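Local atomic coordinates of putative transcriptional regulator protein (Vibrio parahaemolyticus, PDB entry 3ER6), a protein that probably acts as an AraC-type, DNA-binding transcription regulator, of which this chain is the DJ-1/PfpI-like domain without the helix-turn-helix part. Residues V112-G117 and S174-I179; G125-N130 and V163-G168. The protein carries 1 engineered substitution. All coordinates share one frame; numbering follows the deposited sequence.

Contact 1 (V112-G117 and S174-I179); sequences VAIDTG and SVMLEI
Thr116 OG1 is gripped by three groups, the backbone N of Ile83, the carbonyl O of Gly84 and Ser82 OG, just beyond the strand whose Val112 and Ile114 touch Val175 and Met176. No hydrogen bond crosses between 112-117 and 174-179. The contact itself is made of methyl groups, and all four touching residues are buried.

Val112 CG1 does most of the work. With chi1 at -180° it stands opposite the backbone N, and the CA-CB bond points to the helix. It meets Met176 CE at 3.7 Å. It also meets Val175 CG1 at 3.8 Å, where the two valines pass alongside each other in opposite directions. Met176 starts out across the helix flank rather than straight at the strand. Bends at chi2 (-31°) and chi3 bring its terminal methyl back to the strand, and chi2 is clearly off a staggered value. The same methyl reaches the branch methyl of Ile114, with CE to CG2 at 4.1 Å. These two side chains cross at about a right angle. The contact buries 149 Å² in total.

After Ile114 the chain makes a type II' turn to Gly117, with Asp115 at positive phi. The closing bond, Gly117 N to Ile114 O, is weak. Asp115 OD1 bonds to His135 NE2 and OD2 to Ser82 OG, so both carboxylate oxygens have partners. This strand-turn-helix probably corresponds to the nucleophile elbow of DJ-1/PfpI relatives, many of which carry cysteine at the turn; here the residue is Asp115.

Segment 174-179 of helix 173-184 runs nearly antiparallel to strand segment 112-114, with the two axes 10.5 Å apart at closest approach. Helix 22-37 packs beside it against Ile114 and Met176. The strand itself lies between strands 77-80 and 163-166.

Contact 2 (G125-N130 and V163-G168); sequences GLLQQN and VYLSSG
Leu126, Leu127, Val163 and Leu165 meet through apolar contacts, and no hydrogen bond joins 125-130 to 163-168. Val163 faces both leucines of the loop. Its CG1 touches Leu127 CD2 at 3.8 Å. Its other methyl, CG2, lies 3.9 Å from Leu126 CB. The Leu127 and Val163 side chains cross at about a right angle. Leu127 and Leu165 instead reach toward each other tip to tip, with Leu127 CD2 3.9 Å from Leu165 CD1. Leu127 CD1 comes to 4.1 Å from the same Leu165 methyl, so both ends of the Leu127 fork rest on it.

A methyl also packs against a backbone oxygen: Val163 CG2 lies 3.6 Å from Leu126 O. This is a van der Waals touch.

Polar bonds act around the apolar patch. Gln129 N is held by Asp160 OD2, which ties the loop to the neighbouring strand 157-160. The backbone of Asn130 pairs with Met150.

Helix 117-124 ends in a Schellman motif at Gly125, whose phi is 71°. The chain then turns to lay Leu126 and Leu127 over the sheet. Leu165 also packs on Ile118 and Val121 of that helix. A helix and its exit loop covering one face of a mainly parallel sheet is the layering of the alpha/beta/alpha sandwich of the DJ-1/PfpI family.

How the contacts relate
Both contacts are buried and apolar, but contact 1 lies nearer the middle of the chain. Its centre is about 6 Å from the chain centre, against about 10 Å for contact 2. They share one sheet, in which strands 110-114 and 163-166 are neighbours. Probable backbone hydrogen bonds join them: Ala113 N to Tyr164 O at 2.8 Å and Ala113 O to Ser166 N at 3.0 Å. Contact 1 sets a strand against a helix, and its methionine bends so that the terminal methyl meets the strand. Contact 2 sets a strand against an irregular loop, mainly through branched side chains, with one methyl against a backbone oxygen. Strand 163-166 also serves contact 1's helix, since Ile179 packs on Tyr164.

Contact 1 (V112-G117 and S174-I179)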
ATOM      1  N   VAL A 112       8.429  13.147   5.737  1.00 30.19           N
ATOM      2  CA  VAL A 112       7.407  12.844   4.729  1.00 29.52           C
ATOM      3  C   VAL A 112       6.202  12.340   5.505  1.00 30.65           C
ATOM      4  O   VAL A 112       6.304  11.329   6.216  1.00 30.98           O
ATOM      5  CB  VAL A 112       7.870  11.701   3.754  1.00 29.37           C
ATOM      6  CG1 VAL A 112       6.749  11.440   2.723  1.00 30.65           C
ATOM      7  CG2 VAL A 112       9.231  12.034   3.041  1.00 29.29           C
ATOM      8  N   ALA A 113       5.076  13.036   5.412  1.00 29.42           N
ATOM      9  CA  ALA A 113       3.907  12.706   6.205  1.00 29.89           C
ATOM     10  C   ALA A 113       2.812  12.342   5.222  1.00 30.25           C
ATOM     11  O   ALA A 113       2.555  13.115   4.282  1.00 29.12           O
ATOM     12  CB  ALA A 113       3.448  13.917   7.075  1.00 28.59           C
ATOM     13  N   ILE A 114       2.192  11.165   5.422  1.00 30.42           N
ATOM     14  CA  ILE A 114       1.200  10.625   4.497  1.00 29.38           C
ATOM     15  C   ILE A 114      -0.107  10.368   5.221  1.00 29.78           C
ATOM     16  O   ILE A 114      -0.071   9.924   6.394  1.00 27.00           O
ATOM     17  CB  ILE A 114       1.785   9.300   3.783  1.00 29.06           C
ATOM     18  CG1 ILE A 114       2.045   8.176   4.780  1.00 29.78           C
ATOM     19  CG2 ILE A 114       3.151   9.626   3.099  1.00 28.87           C
ATOM     20  CD1 ILE A 114       2.516   6.852   4.094  1.00 31.17           C
ATOM     21  N   ASP A 115      -1.258  10.664   4.567  1.00 28.59           N
ATOM     22  CA  ASP A 115      -2.538  10.390   5.143  1.00 29.10           C
ATOM     23  C   ASP A 115      -2.589  11.210   6.451  1.00 28.94           C
ATOM     24  O   ASP A 115      -2.022  12.316   6.503  1.00 27.68           O
ATOM     25  CB  ASP A 115      -2.729   8.877   5.398  1.00 30.30           C
ATOM     26  CG  ASP A 115      -4.221   8.480   5.707  1.00 37.25           C
ATOM     27  OD1 ASP A 115      -5.164   9.304   5.623  1.00 42.61           O
ATOM     28  OD2 ASP A 115      -4.448   7.314   6.024  1.00 44.06           O
ATOM     29  N   THR A 116      -3.243  10.690   7.480  1.00 28.02           N
ATOM     30  CA  THR A 116      -3.359  11.446   8.769  1.00 29.29           C
ATOM     31  C   THR A 116      -2.014  11.666   9.539  1.00 29.10           C
ATOM     32  O   THR A 116      -1.967  12.393  10.519  1.00 30.91           O
ATOM     33  CB  THR A 116      -4.452  10.884   9.696  1.00 29.91           C
ATOM     34  OG1 THR A 116      -4.205   9.512  10.000  1.00 30.30           O
ATOM     35  CG2 THR A 116      -5.823  11.006   9.026  1.00 30.32           C
ATOM     36  N   GLY A 117      -0.937  11.035   9.097  1.00 28.01           N
ATOM     37  CA  GLY A 117       0.438  11.455   9.517  1.00 27.22           C
ATOM     38  C   GLY A 117       0.594  12.966   9.356  1.00 29.33           C
ATOM     39  O   GLY A 117       1.412  13.611  10.076  1.00 28.62           O
ATOM     40  N   SER A 174       3.430  11.443  -6.328  1.00 33.67           N
ATOM     41  CA  SER A 174       4.145  12.666  -6.609  1.00 34.84           C
ATOM     42  C   SER A 174       5.249  12.915  -5.562  1.00 34.84           C
ATOM     43  O   SER A 174       6.378  13.270  -5.930  1.00 34.27           O
ATOM     44  CB  SER A 174       3.243  13.886  -6.829  1.00 36.46           C
ATOM     45  OG  SER A 174       2.720  14.334  -5.604  1.00 44.43           O
ATOM     46  N   VAL A 175       4.943  12.701  -4.282  1.00 33.16           N
ATOM     47  CA  VAL A 175       5.972  12.892  -3.254  1.00 31.90           C
ATOM     48  C   VAL A 175       7.117  11.891  -3.346  1.00 30.67           C
ATOM     49  O   VAL A 175       8.298  12.258  -3.282  1.00 29.89           O
ATOM     50  CB  VAL A 175       5.362  12.933  -1.795  1.00 32.62           C
ATOM     51  CG1 VAL A 175       6.418  12.738  -0.783  1.00 33.72           C
ATOM     52  CG2 VAL A 175       4.642  14.297  -1.543  1.00 32.70           C
ATOM     53  N   MET A 176       6.773  10.605  -3.460  1.00 28.35           N
ATOM     54  CA  MET A 176       7.793   9.558  -3.493  1.00 28.87           C
ATOM     55  C   MET A 176       8.757   9.769  -4.705  1.00 29.02           C
ATOM     56  O   MET A 176       9.981   9.656  -4.585  1.00 29.58           O
ATOM     57  CB  MET A 176       7.113   8.170  -3.500  1.00 28.36           C
ATOM     58  CG  MET A 176       6.669   7.680  -2.057  1.00 30.49           C
ATOM     59  SD  MET A 176       7.518   8.096  -0.504  1.00 26.01           S
ATOM     60  CE  MET A 176       6.133   8.435   0.604  1.00 31.78           C
ATOM     61  N   LEU A 177       8.189  10.120  -5.855  1.00 30.03           N
ATOM     62  CA  LEU A 177       9.021  10.375  -7.053  1.00 31.09           C
ATOM     63  C   LEU A 177       9.870  11.635  -6.920  1.00 30.34           C
ATOM     64  O   LEU A 177      10.983  11.694  -7.424  1.00 29.34           O
ATOM     65  CB  LEU A 177       8.176  10.468  -8.331  1.00 31.21           C
ATOM     66  CG  LEU A 177       7.448   9.174  -8.678  1.00 31.54           C
ATOM     67  CD1 LEU A 177       6.607   9.431  -9.907  1.00 32.75           C
ATOM     68  CD2 LEU A 177       8.432   7.997  -8.903  1.00 31.20           C
ATOM     69  N   GLU A 178       9.343  12.626  -6.222  1.00 30.05           N
ATOM     70  CA  GLU A 178      10.126  13.797  -5.953  1.00 32.21           C
ATOM     71  C   GLU A 178      11.370  13.427  -5.179  1.00 30.93           C
ATOM     72  O   GLU A 178      12.460  13.785  -5.581  1.00 31.47           O
ATOM     73  CB  GLU A 178       9.294  14.825  -5.191  1.00 33.09           C
ATOM     74  CG  GLU A 178       9.952  16.183  -5.162  1.00 40.23           C
ATOM     75  CD  GLU A 178      10.112  16.796  -6.569  1.00 49.34           C
ATOM     76  OE1 GLU A 178      11.177  17.400  -6.768  1.00 53.06           O
ATOM     77  OE2 GLU A 178       9.211  16.664  -7.457  1.00 50.27           O
ATOM     78  N   ILE A 179      11.207  12.659  -4.110  1.00 30.63           N
ATOM     79  CA  ILE A 179      12.318  12.226  -3.289  1.00 31.02           C
ATOM     80  C   ILE A 179      13.251  11.346  -4.131  1.00 30.76           C
ATOM     81  O   ILE A 179      14.494  11.512  -4.088  1.00 31.50           O
ATOM     82  CB  ILE A 179      11.787  11.430  -2.074  1.00 32.15           C
ATOM     83  CG1 ILE A 179      11.036  12.341  -1.088  1.00 33.65           C
ATOM     84  CG2 ILE A 179      12.883  10.631  -1.394  1.00 33.94           C
ATOM     85  CD1 ILE A 179      11.849  13.380  -0.633  1.00 38.92           C
TER

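Contact 2 (G125-N130 and V163-G168)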
ATOM      1  N   GLY A 125       4.317  21.443  14.609  1.00 32.38           N
ATOM      2  CA  GLY A 125       4.791  22.736  14.133  1.00 35.09           C
ATOM      3  C   GLY A 125       5.862  22.703  13.061  1.00 35.16           C
ATOM      4  O   GLY A 125       6.554  23.706  12.852  1.00 36.25           O
ATOM      5  N   LEU A 126       5.994  21.586  12.338  1.00 34.25           N
ATOM      6  CA  LEU A 126       7.070  21.470  11.326  1.00 34.55           C
ATOM      7  C   LEU A 126       6.890  22.337  10.070  1.00 35.14           C
ATOM      8  O   LEU A 126       7.858  22.603   9.358  1.00 36.66           O
ATOM      9  CB  LEU A 126       7.269  20.025  10.861  1.00 32.79           C
ATOM     10  CG  LEU A 126       7.413  18.982  11.989  1.00 32.27           C
ATOM     11  CD1 LEU A 126       7.820  17.607  11.345  1.00 32.35           C
ATOM     12  CD2 LEU A 126       8.450  19.415  13.099  1.00 30.47           C
ATOM     13  N   LEU A 127       5.660  22.720   9.790  1.00 34.68           N
ATOM     14  CA  LEU A 127       5.355  23.508   8.612  1.00 34.62           C
ATOM     15  C   LEU A 127       5.766  24.965   8.830  1.00 35.96           C
ATOM     16  O   LEU A 127       5.196  25.645   9.678  1.00 36.47           O
ATOM     17  CB  LEU A 127       3.879  23.359   8.285  1.00 34.62           C
ATOM     18  CG  LEU A 127       3.528  21.917   7.822  1.00 32.68           C
ATOM     19  CD1 LEU A 127       1.982  21.727   7.887  1.00 32.99           C
ATOM     20  CD2 LEU A 127       4.086  21.580   6.392  1.00 29.93           C
ATOM     21  N   GLN A 128       6.766  25.424   8.085  1.00 38.22           N
ATOM     22  CA  GLN A 128       7.272  26.795   8.221  1.00 40.18           C
ATOM     23  C   GLN A 128       6.237  27.838   7.773  1.00 40.92           C
ATOM     24  O   GLN A 128       6.159  28.924   8.340  1.00 41.29           O
ATOM     25  CB  GLN A 128       8.568  26.933   7.458  1.00 40.76           C
ATOM     26  CG  GLN A 128       9.105  28.386   7.355  1.00 47.35           C
ATOM     27  CD  GLN A 128       9.610  29.000   8.697  1.00 53.59           C
ATOM     28  OE1 GLN A 128      10.823  29.229   8.896  1.00 56.46           O
ATOM     29  NE2 GLN A 128       8.679  29.280   9.591  1.00 50.66           N
ATOM     30  N   GLN A 129       5.423  27.487   6.781  1.00 39.48           N
ATOM     31  CA  GLN A 129       4.471  28.419   6.166  1.00 39.21           C
ATOM     32  C   GLN A 129       3.037  28.215   6.618  1.00 38.86           C
ATOM     33  O   GLN A 129       2.088  28.905   6.137  1.00 38.94           O
ATOM     34  CB  GLN A 129       4.525  28.270   4.654  1.00 38.65           C
ATOM     35  CG  GLN A 129       5.848  28.691   4.043  1.00 47.36           C
ATOM     36  CD  GLN A 129       5.665  29.086   2.571  1.00 55.88           C
ATOM     37  OE1 GLN A 129       4.522  29.212   2.079  1.00 62.70           O
ATOM     38  NE2 GLN A 129       6.774  29.270   1.859  1.00 58.21           N
ATOM     39  N   ASN A 130       2.838  27.249   7.503  1.00 36.91           N
ATOM     40  CA  ASN A 130       1.495  26.973   7.949  1.00 37.33           C
ATOM     41  C   ASN A 130       0.491  26.766   6.801  1.00 36.40           C
ATOM     42  O   ASN A 130      -0.650  27.203   6.906  1.00 35.97           O
ATOM     43  CB  ASN A 130       0.963  28.063   8.904  1.00 37.57           C
ATOM     44  CG  ASN A 130       1.363  27.798  10.374  1.00 40.30           C
ATOM     45  OD1 ASN A 130       0.927  28.504  11.292  1.00 41.46           O
ATOM     46  ND2 ASN A 130       2.230  26.803  10.591  1.00 35.39           N
ATOM     47  N   VAL A 163       9.792  19.415   4.507  1.00 33.35           N
ATOM     48  CA  VAL A 163       8.609  18.679   4.949  1.00 31.10           C
ATOM     49  C   VAL A 163       7.765  18.396   3.699  1.00 31.11           C
ATOM     50  O   VAL A 163       7.404  19.313   2.946  1.00 31.68           O
ATOM     51  CB  VAL A 163       7.779  19.481   6.018  1.00 30.96           C
ATOM     52  CG1 VAL A 163       6.542  18.671   6.472  1.00 31.06           C
ATOM     53  CG2 VAL A 163       8.664  19.876   7.185  1.00 32.02           C
ATOM     54  N   TYR A 164       7.436  17.135   3.482  1.00 29.80           N
ATOM     55  CA  TYR A 164       6.666  16.682   2.316  1.00 30.35           C
ATOM     56  C   TYR A 164       5.355  16.100   2.794  1.00 29.53           C
ATOM     57  O   TYR A 164       5.349  15.159   3.597  1.00 31.34           O
ATOM     58  CB  TYR A 164       7.437  15.552   1.572  1.00 29.69           C
ATOM     59  CG  TYR A 164       8.782  15.964   1.063  1.00 30.35           C
ATOM     60  CD1 TYR A 164       8.999  16.125  -0.321  1.00 31.79           C
ATOM     61  CD2 TYR A 164       9.844  16.163   1.941  1.00 32.45           C
ATOM     62  CE1 TYR A 164      10.246  16.476  -0.825  1.00 32.62           C
ATOM     63  CE2 TYR A 164      11.119  16.562   1.460  1.00 34.59           C
ATOM     64  CZ  TYR A 164      11.289  16.728   0.080  1.00 34.30           C
ATOM     65  OH  TYR A 164      12.507  17.112  -0.391  1.00 37.88           O
ATOM     66  N   LEU A 165       4.250  16.635   2.309  1.00 27.44           N
ATOM     67  CA  LEU A 165       2.955  16.192   2.681  1.00 28.91           C
ATOM     68  C   LEU A 165       2.232  15.526   1.492  1.00 29.00           C
ATOM     69  O   LEU A 165       2.173  16.083   0.370  1.00 28.70           O
ATOM     70  CB  LEU A 165       2.050  17.374   3.142  1.00 28.30           C
ATOM     71  CG  LEU A 165       2.556  18.346   4.233  1.00 28.34           C
ATOM     72  CD1 LEU A 165       1.439  19.382   4.531  1.00 29.90           C
ATOM     73  CD2 LEU A 165       2.968  17.598   5.525  1.00 27.90           C
ATOM     74  N   SER A 166       1.646  14.354   1.743  1.00 28.32           N
ATOM     75  CA  SER A 166       0.898  13.669   0.694  1.00 29.30           C
ATOM     76  C   SER A 166      -0.436  13.102   1.324  1.00 29.77           C
ATOM     77  O   SER A 166      -0.399  12.162   2.115  1.00 27.12           O
ATOM     78  CB  SER A 166       1.741  12.557   0.043  1.00 29.60           C
ATOM     79  OG  SER A 166       0.908  11.820  -0.872  1.00 28.56           O
ATOM     80  N   SER A 167      -1.580  13.717   0.993  1.00 28.53           N
ATOM     81  CA  SER A 167      -2.910  13.330   1.532  1.00 29.78           C
ATOM     82  C   SER A 167      -3.233  11.837   1.370  1.00 28.85           C
ATOM     83  O   SER A 167      -3.685  11.188   2.291  1.00 30.07           O
ATOM     84  CB  SER A 167      -4.029  14.113   0.832  1.00 30.18           C
ATOM     85  OG  SER A 167      -3.938  15.464   1.197  1.00 36.74           O
ATOM     86  N   GLY A 168      -3.009  11.316   0.178  1.00 30.47           N
ATOM     87  CA  GLY A 168      -3.401   9.970  -0.140  1.00 30.89           C
ATOM     88  C   GLY A 168      -4.923   9.824  -0.057  1.00 31.18           C
ATOM     89  O   GLY A 168      -5.676  10.709  -0.534  1.00 32.14           O
TER